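Local coordinates for protein D-alanyl transferase DltD (Enterococcus faecalis, PDB 6O93) that probably transfers D-alanine to lipoteichoic acid during cell wall biogenesis in this Gram-positive bacterium, at residues R268-E281 with I378-P392. Numbering follows the deposited sequence.
Sequences RFSPEYGDFQAALE and IDDRFYQTDWQQQNP
Tyr383 turns the edge of its ring to the backbone of helix 272-285 at Gly274 and Ala278, and CG of Gln277 sits over one face, 3.7 Å from the ring centroid in a CH-pi contact. At the far end the hydroxyl OH of Tyr383 donates to OE1 of Glu281 at 2.6 Å, entering from above the carboxylate plane. Extended, with CG anti to the backbone N (chi1 174°), Glu281 carries that oxygen across the ring's end. One water donates to the same OE1 and to OD1 of Asp380 while accepting from NE2 of Gln277, which would ease the closeness of two acids. The Gln277 amide lies against CB of Phe382, and its NE2 is hydrogen-bonded to OE1 of Gln326.

Toward the helix start, Ser270 N donates to Gln388 O at 3.1 Å. OE1 of Gln388 rests against CA of Pro271, while its NE2 donates to Tyr383 O at 3.1 Å, tying the short helix 385-388 to the preceding 3-10 turn. Glycine at 274 leaves room for this amide. Ser270 OG, in turn, caps the helix by accepting from Glu272 N, and is also hydrogen-bonded to Val109 O. Here a C-terminal segment of short helical turns packs along a helix flanking the parallel sheet of an SGNH-hydrolase-like alpha/beta fold.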
loop_
_atom_site.group_PDB
_atom_site.type_symbol
_atom_site.label_atom_id
_atom_site.label_comp_id
_atom_site.label_asym_id
_atom_site.label_seq_id
_atom_site.Cartn_x
_atom_site.Cartn_y
_atom_site.Cartn_z
ATOM N N ARG A 268 8.801 -15.216 -6.215
ATOM C CA ARG A 268 8.432 -15.251 -7.625
ATOM C C ARG A 268 7.055 -15.855 -7.868
ATOM O O ARG A 268 6.455 -15.583 -8.913
ATOM C CB ARG A 268 9.477 -16.038 -8.420
ATOM C CG ARG A 268 10.854 -15.390 -8.449
ATOM C CD ARG A 268 11.870 -16.298 -9.119
ATOM N NE ARG A 268 12.018 -17.555 -8.392
ATOM C CZ ARG A 268 12.602 -18.644 -8.881
ATOM N NH1 ARG A 268 13.101 -18.647 -10.109
ATOM N NH2 ARG A 268 12.678 -19.737 -8.138
ATOM N N PHE A 269 6.542 -16.660 -6.941
ATOM C CA PHE A 269 5.278 -17.366 -7.123
ATOM C C PHE A 269 4.364 -17.047 -5.949
ATOM O O PHE A 269 4.736 -17.273 -4.792
ATOM C CB PHE A 269 5.514 -18.873 -7.239
ATOM C CG PHE A 269 6.693 -19.231 -8.099
ATOM C CD1 PHE A 269 6.620 -19.128 -9.478
ATOM C CD2 PHE A 269 7.878 -19.665 -7.526
ATOM C CE1 PHE A 269 7.703 -19.455 -10.271
ATOM C CE2 PHE A 269 8.966 -19.992 -8.316
ATOM C CZ PHE A 269 8.877 -19.889 -9.690
ATOM N N SER A 270 3.174 -16.525 -6.242
ATOM C CA SER A 270 2.302 -16.072 -5.167
ATOM C C SER A 270 0.888 -15.765 -5.648
ATOM O O SER A 270 0.705 -15.243 -6.757
ATOM C CB SER A 270 2.891 -14.821 -4.510
ATOM O OG SER A 270 2.049 -14.356 -3.472
ATOM N N PRO A 271 -0.136 -16.063 -4.842
ATOM C CA PRO A 271 -1.470 -15.513 -5.129
ATOM C C PRO A 271 -1.506 -13.997 -5.092
ATOM O O PRO A 271 -2.466 -13.401 -5.596
ATOM C CB PRO A 271 -2.348 -16.120 -4.024
ATOM C CG PRO A 271 -1.607 -17.316 -3.549
ATOM C CD PRO A 271 -0.159 -16.986 -3.694
ATOM N N GLU A 272 -0.490 -13.353 -4.510
ATOM C CA GLU A 272 -0.474 -11.896 -4.440
ATOM C C GLU A 272 -0.429 -11.273 -5.829
ATOM O O GLU A 272 -0.895 -10.143 -6.013
ATOM C CB GLU A 272 0.718 -11.429 -3.601
ATOM C CG GLU A 272 0.812 -9.915 -3.408
ATOM C CD GLU A 272 -0.277 -9.364 -2.508
ATOM O OE1 GLU A 272 -0.920 -10.156 -1.787
ATOM O OE2 GLU A 272 -0.489 -8.132 -2.519
ATOM N N TYR A 273 0.130 -11.982 -6.815
ATOM C CA TYR A 273 0.103 -11.474 -8.183
ATOM C C TYR A 273 -1.328 -11.351 -8.683
ATOM O O TYR A 273 -1.662 -10.404 -9.408
ATOM C CB TYR A 273 0.921 -12.379 -9.107
ATOM C CG TYR A 273 2.401 -12.327 -8.823
ATOM C CD1 TYR A 273 3.162 -11.235 -9.216
ATOM C CD2 TYR A 273 3.039 -13.364 -8.153
ATOM C CE1 TYR A 273 4.514 -11.174 -8.955
ATOM C CE2 TYR A 273 4.393 -13.315 -7.887
ATOM C CZ TYR A 273 5.124 -12.215 -8.289
ATOM O OH TYR A 273 6.470 -12.154 -8.027
ATOM N N GLY A 274 -2.190 -12.295 -8.300
ATOM C CA GLY A 274 -3.603 -12.165 -8.615
ATOM C C GLY A 274 -4.283 -11.075 -7.808
ATOM O O GLY A 274 -5.085 -10.304 -8.342
ATOM N N ASP A 275 -3.980 -10.998 -6.509
ATOM C CA ASP A 275 -4.556 -9.944 -5.682
ATOM C C ASP A 275 -4.091 -8.573 -6.153
ATOM O O ASP A 275 -4.854 -7.599 -6.119
ATOM C CB ASP A 275 -4.181 -10.160 -4.216
ATOM C CG ASP A 275 -4.744 -11.446 -3.654
ATOM O OD1 ASP A 275 -5.539 -12.108 -4.354
ATOM O OD2 ASP A 275 -4.385 -11.797 -2.511
ATOM N N PHE A 276 -2.834 -8.481 -6.594
ATOM C CA PHE A 276 -2.331 -7.241 -7.170
ATOM C C PHE A 276 -3.105 -6.875 -8.427
ATOM O O PHE A 276 -3.412 -5.699 -8.659
ATOM C CB PHE A 276 -0.840 -7.387 -7.467
ATOM C CG PHE A 276 -0.211 -6.161 -8.054
ATOM C CD1 PHE A 276 -0.358 -4.927 -7.443
ATOM C CD2 PHE A 276 0.551 -6.246 -9.205
ATOM C CE1 PHE A 276 0.230 -3.800 -7.980
ATOM C CE2 PHE A 276 1.146 -5.120 -9.742
ATOM C CZ PHE A 276 0.983 -3.897 -9.129
ATOM N N GLN A 277 -3.434 -7.872 -9.252
ATOM C CA GLN A 277 -4.256 -7.621 -10.430
ATOM C C GLN A 277 -5.603 -7.028 -10.039
ATOM O O GLN A 277 -6.139 -6.165 -10.746
ATOM C CB GLN A 277 -4.447 -8.917 -11.216
ATOM C CG GLN A 277 -5.280 -8.768 -12.483
ATOM C CD GLN A 277 -4.630 -7.848 -13.499
ATOM O OE1 GLN A 277 -3.507 -7.384 -13.304
ATOM N NE2 GLN A 277 -5.334 -7.583 -14.593
ATOM N N ALA A 278 -6.169 -7.480 -8.918
ATOM C CA ALA A 278 -7.446 -6.934 -8.471
ATOM C C ALA A 278 -7.337 -5.438 -8.210
ATOM O O ALA A 278 -8.232 -4.668 -8.579
ATOM C CB ALA A 278 -7.923 -7.668 -7.218
ATOM N N ALA A 279 -6.244 -5.005 -7.577
ATOM C CA ALA A 279 -6.049 -3.581 -7.332
ATOM C C ALA A 279 -5.844 -2.823 -8.636
ATOM O O ALA A 279 -6.324 -1.693 -8.786
ATOM C CB ALA A 279 -4.861 -3.371 -6.394
ATOM N N LEU A 280 -5.144 -3.431 -9.595
ATOM C CA LEU A 280 -4.911 -2.775 -10.878
ATOM C C LEU A 280 -6.214 -2.570 -11.643
ATOM O O LEU A 280 -6.425 -1.510 -12.247
ATOM C CB LEU A 280 -3.927 -3.595 -11.711
ATOM C CG LEU A 280 -2.502 -3.698 -11.166
ATOM C CD1 LEU A 280 -1.681 -4.656 -12.019
ATOM C CD2 LEU A 280 -1.843 -2.326 -11.109
ATOM N N GLU A 281 -7.100 -3.570 -11.634
ATOM C CA GLU A 281 -8.374 -3.423 -12.329
ATOM C C GLU A 281 -9.216 -2.315 -11.706
ATOM O O GLU A 281 -9.861 -1.542 -12.422
ATOM C CB GLU A 281 -9.138 -4.748 -12.327
ATOM C CG GLU A 281 -10.546 -4.636 -12.912
ATOM C CD GLU A 281 -11.143 -5.977 -13.309
ATOM O OE1 GLU A 281 -10.407 -6.986 -13.330
ATOM O OE2 GLU A 281 -12.355 -6.020 -13.603
ATOM N N ILE A 378 -6.376 -3.713 -19.641
ATOM C CA ILE A 378 -6.464 -4.733 -18.605
ATOM C C ILE A 378 -6.675 -6.093 -19.249
ATOM O O ILE A 378 -7.505 -6.253 -20.152
ATOM C CB ILE A 378 -7.594 -4.396 -17.621
ATOM C CG1 ILE A 378 -7.251 -3.136 -16.822
ATOM C CG2 ILE A 378 -7.853 -5.568 -16.685
ATOM C CD1 ILE A 378 -6.059 -3.288 -15.887
ATOM N N ASP A 379 -5.917 -7.082 -18.784
ATOM C CA ASP A 379 -6.004 -8.456 -19.267
ATOM C C ASP A 379 -6.374 -9.337 -18.080
ATOM O O ASP A 379 -5.556 -9.543 -17.178
ATOM C CB ASP A 379 -4.682 -8.896 -19.898
ATOM C CG ASP A 379 -4.793 -10.214 -20.638
ATOM O OD1 ASP A 379 -5.674 -11.027 -20.287
ATOM O OD2 ASP A 379 -3.994 -10.438 -21.571
ATOM N N ASP A 380 -7.609 -9.848 -18.077
ATOM C CA ASP A 380 -8.093 -10.637 -16.949
ATOM C C ASP A 380 -7.267 -11.892 -16.716
ATOM O O ASP A 380 -7.324 -12.463 -15.622
ATOM C CB ASP A 380 -9.556 -11.032 -17.164
ATOM C CG ASP A 380 -10.490 -9.843 -17.155
ATOM O OD1 ASP A 380 -10.180 -8.842 -16.472
ATOM O OD2 ASP A 380 -11.538 -9.912 -17.831
ATOM N N ARG A 381 -6.502 -12.338 -17.715
ATOM C CA ARG A 381 -5.727 -13.563 -17.566
ATOM C C ARG A 381 -4.642 -13.435 -16.505
ATOM O O ARG A 381 -4.105 -14.455 -16.061
ATOM C CB ARG A 381 -5.129 -13.951 -18.918
ATOM C CG ARG A 381 -6.198 -14.233 -19.971
ATOM C CD ARG A 381 -5.614 -14.522 -21.342
ATOM N NE ARG A 381 -4.810 -13.414 -21.848
ATOM C CZ ARG A 381 -4.350 -13.328 -23.092
ATOM N NH1 ARG A 381 -4.619 -14.285 -23.970
ATOM N NH2 ARG A 381 -3.623 -12.283 -23.461
ATOM N N PHE A 382 -4.316 -12.213 -16.075
ATOM C CA PHE A 382 -3.392 -12.034 -14.963
ATOM C C PHE A 382 -3.993 -12.454 -13.625
ATOM O O PHE A 382 -3.266 -12.493 -12.626
ATOM C CB PHE A 382 -2.930 -10.576 -14.888
ATOM C CG PHE A 382 -1.884 -10.214 -15.913
ATOM C CD1 PHE A 382 -0.570 -10.622 -15.754
ATOM C CD2 PHE A 382 -2.214 -9.458 -17.030
ATOM C CE1 PHE A 382 0.395 -10.291 -16.691
ATOM C CE2 PHE A 382 -1.251 -9.124 -17.971
ATOM C CZ PHE A 382 0.053 -9.539 -17.800
ATOM N N TYR A 383 -5.294 -12.758 -13.577
ATOM C CA TYR A 383 -5.901 -13.335 -12.383
ATOM C C TYR A 383 -5.606 -14.822 -12.234
ATOM O O TYR A 383 -5.769 -15.365 -11.135
ATOM C CB TYR A 383 -7.423 -13.153 -12.417
ATOM C CG TYR A 383 -7.932 -11.768 -12.079
ATOM C CD1 TYR A 383 -7.492 -11.094 -10.948
ATOM C CD2 TYR A 383 -8.874 -11.144 -12.889
ATOM C CE1 TYR A 383 -7.972 -9.832 -10.636
ATOM C CE2 TYR A 383 -9.356 -9.886 -12.588
ATOM C CZ TYR A 383 -8.902 -9.235 -11.461
ATOM O OH TYR A 383 -9.380 -7.983 -11.161
ATOM N N GLN A 384 -5.185 -15.488 -13.304
ATOM C CA GLN A 384 -5.151 -16.940 -13.341
ATOM C C GLN A 384 -3.963 -17.497 -12.561
ATOM O O GLN A 384 -2.938 -16.838 -12.365
ATOM C CB GLN A 384 -5.097 -17.431 -14.788
ATOM C CG GLN A 384 -6.326 -17.071 -15.603
ATOM C CD GLN A 384 -6.210 -17.499 -17.051
ATOM O OE1 GLN A 384 -5.169 -18.002 -17.482
ATOM N NE2 GLN A 384 -7.278 -17.299 -17.812
ATOM N N THR A 385 -4.121 -18.747 -12.120
ATOM C CA THR A 385 -3.065 -19.425 -11.378
ATOM C C THR A 385 -1.791 -19.568 -12.201
ATOM O O THR A 385 -0.689 -19.552 -11.640
ATOM C CB THR A 385 -3.551 -20.802 -10.923
ATOM O OG1 THR A 385 -4.600 -20.645 -9.960
ATOM C CG2 THR A 385 -2.409 -21.603 -10.304
ATOM N N ASP A 386 -1.909 -19.716 -13.525
ATOM C CA ASP A 386 -0.710 -19.889 -14.339
ATOM C C ASP A 386 0.148 -18.628 -14.350
ATOM O O ASP A 386 1.365 -18.716 -14.542
ATOM C CB ASP A 386 -1.081 -20.316 -15.764
ATOM C CG ASP A 386 -1.909 -19.278 -16.502
ATOM O OD1 ASP A 386 -2.488 -18.386 -15.850
ATOM O OD2 ASP A 386 -1.986 -19.369 -17.747
ATOM N N TRP A 387 -0.451 -17.454 -14.131
ATOM C CA TRP A 387 0.366 -16.256 -13.966
ATOM C C TRP A 387 0.929 -16.160 -12.553
ATOM O O TRP A 387 2.089 -15.774 -12.371
ATOM C CB TRP A 387 -0.431 -14.995 -14.289
ATOM C CG TRP A 387 0.356 -13.761 -13.965
ATOM C CD1 TRP A 387 0.134 -12.888 -12.940
ATOM C CD2 TRP A 387 1.521 -13.287 -14.651
ATOM N NE1 TRP A 387 1.083 -11.895 -12.952
ATOM C CE2 TRP A 387 1.946 -12.117 -13.993
ATOM C CE3 TRP A 387 2.244 -13.738 -15.761
ATOM C CZ2 TRP A 387 3.058 -11.389 -14.411
ATOM C CZ3 TRP A 387 3.347 -13.013 -16.174
ATOM C CH2 TRP A 387 3.743 -11.852 -15.500
ATOM N N GLN A 388 0.123 -16.502 -11.543
ATOM C CA GLN A 388 0.625 -16.525 -10.174
ATOM C C GLN A 388 1.848 -17.421 -10.058
ATOM O O GLN A 388 2.777 -17.124 -9.299
ATOM C CB GLN A 388 -0.473 -16.999 -9.221
ATOM C CG GLN A 388 -1.707 -16.115 -9.206
ATOM C CD GLN A 388 -2.852 -16.725 -8.421
ATOM O OE1 GLN A 388 -2.643 -17.524 -7.508
ATOM N NE2 GLN A 388 -4.075 -16.355 -8.781
ATOM N N GLN A 389 1.869 -18.519 -10.813
ATOM C CA GLN A 389 2.947 -19.493 -10.760
ATOM C C GLN A 389 3.943 -19.336 -11.902
ATOM O O GLN A 389 4.819 -20.189 -12.063
ATOM C CB GLN A 389 2.369 -20.911 -10.773
ATOM C CG GLN A 389 1.437 -21.208 -9.608
ATOM C CD GLN A 389 2.134 -21.105 -8.266
ATOM O OE1 GLN A 389 3.183 -21.711 -8.050
ATOM N NE2 GLN A 389 1.557 -20.326 -7.356
ATOM N N GLN A 390 3.835 -18.271 -12.692
ATOM C CA GLN A 390 4.696 -18.115 -13.857
ATOM C C GLN A 390 6.124 -17.796 -13.436
ATOM O O GLN A 390 6.359 -16.923 -12.594
ATOM C CB GLN A 390 4.159 -17.014 -14.769
ATOM C CG GLN A 390 5.020 -16.735 -15.990
ATOM C CD GLN A 390 5.177 -17.941 -16.897
ATOM O OE1 GLN A 390 4.198 -18.600 -17.252
ATOM N NE2 GLN A 390 6.414 -18.237 -17.278
ATOM N N ASN A 391 7.076 -18.502 -14.029
ATOM C CA ASN A 391 8.482 -18.198 -13.816
ATOM C C ASN A 391 8.866 -16.989 -14.660
ATOM O O ASN A 391 8.680 -17.017 -15.882
ATOM C CB ASN A 391 9.345 -19.395 -14.185
ATOM C CG ASN A 391 10.760 -19.265 -13.674
ATOM O OD1 ASN A 391 11.430 -18.258 -13.910
ATOM N ND2 ASN A 391 11.220 -20.278 -12.952
ATOM N N PRO A 392 9.392 -15.915 -14.066
ATOM C CA PRO A 392 9.625 -14.687 -14.835
ATOM C C PRO A 392 10.901 -14.677 -15.662
ATOM O O PRO A 392 11.168 -13.667 -16.323
ATOM C CB PRO A 392 9.678 -13.614 -13.741
ATOM C CG PRO A 392 10.211 -14.322 -12.560
ATOM C CD PRO A 392 9.660 -15.720 -12.629
HETATM O O HOH W 1 13.130 -17.046 -12.340
HETATM O O HOH W 2 -8.304 -7.736 -14.483
#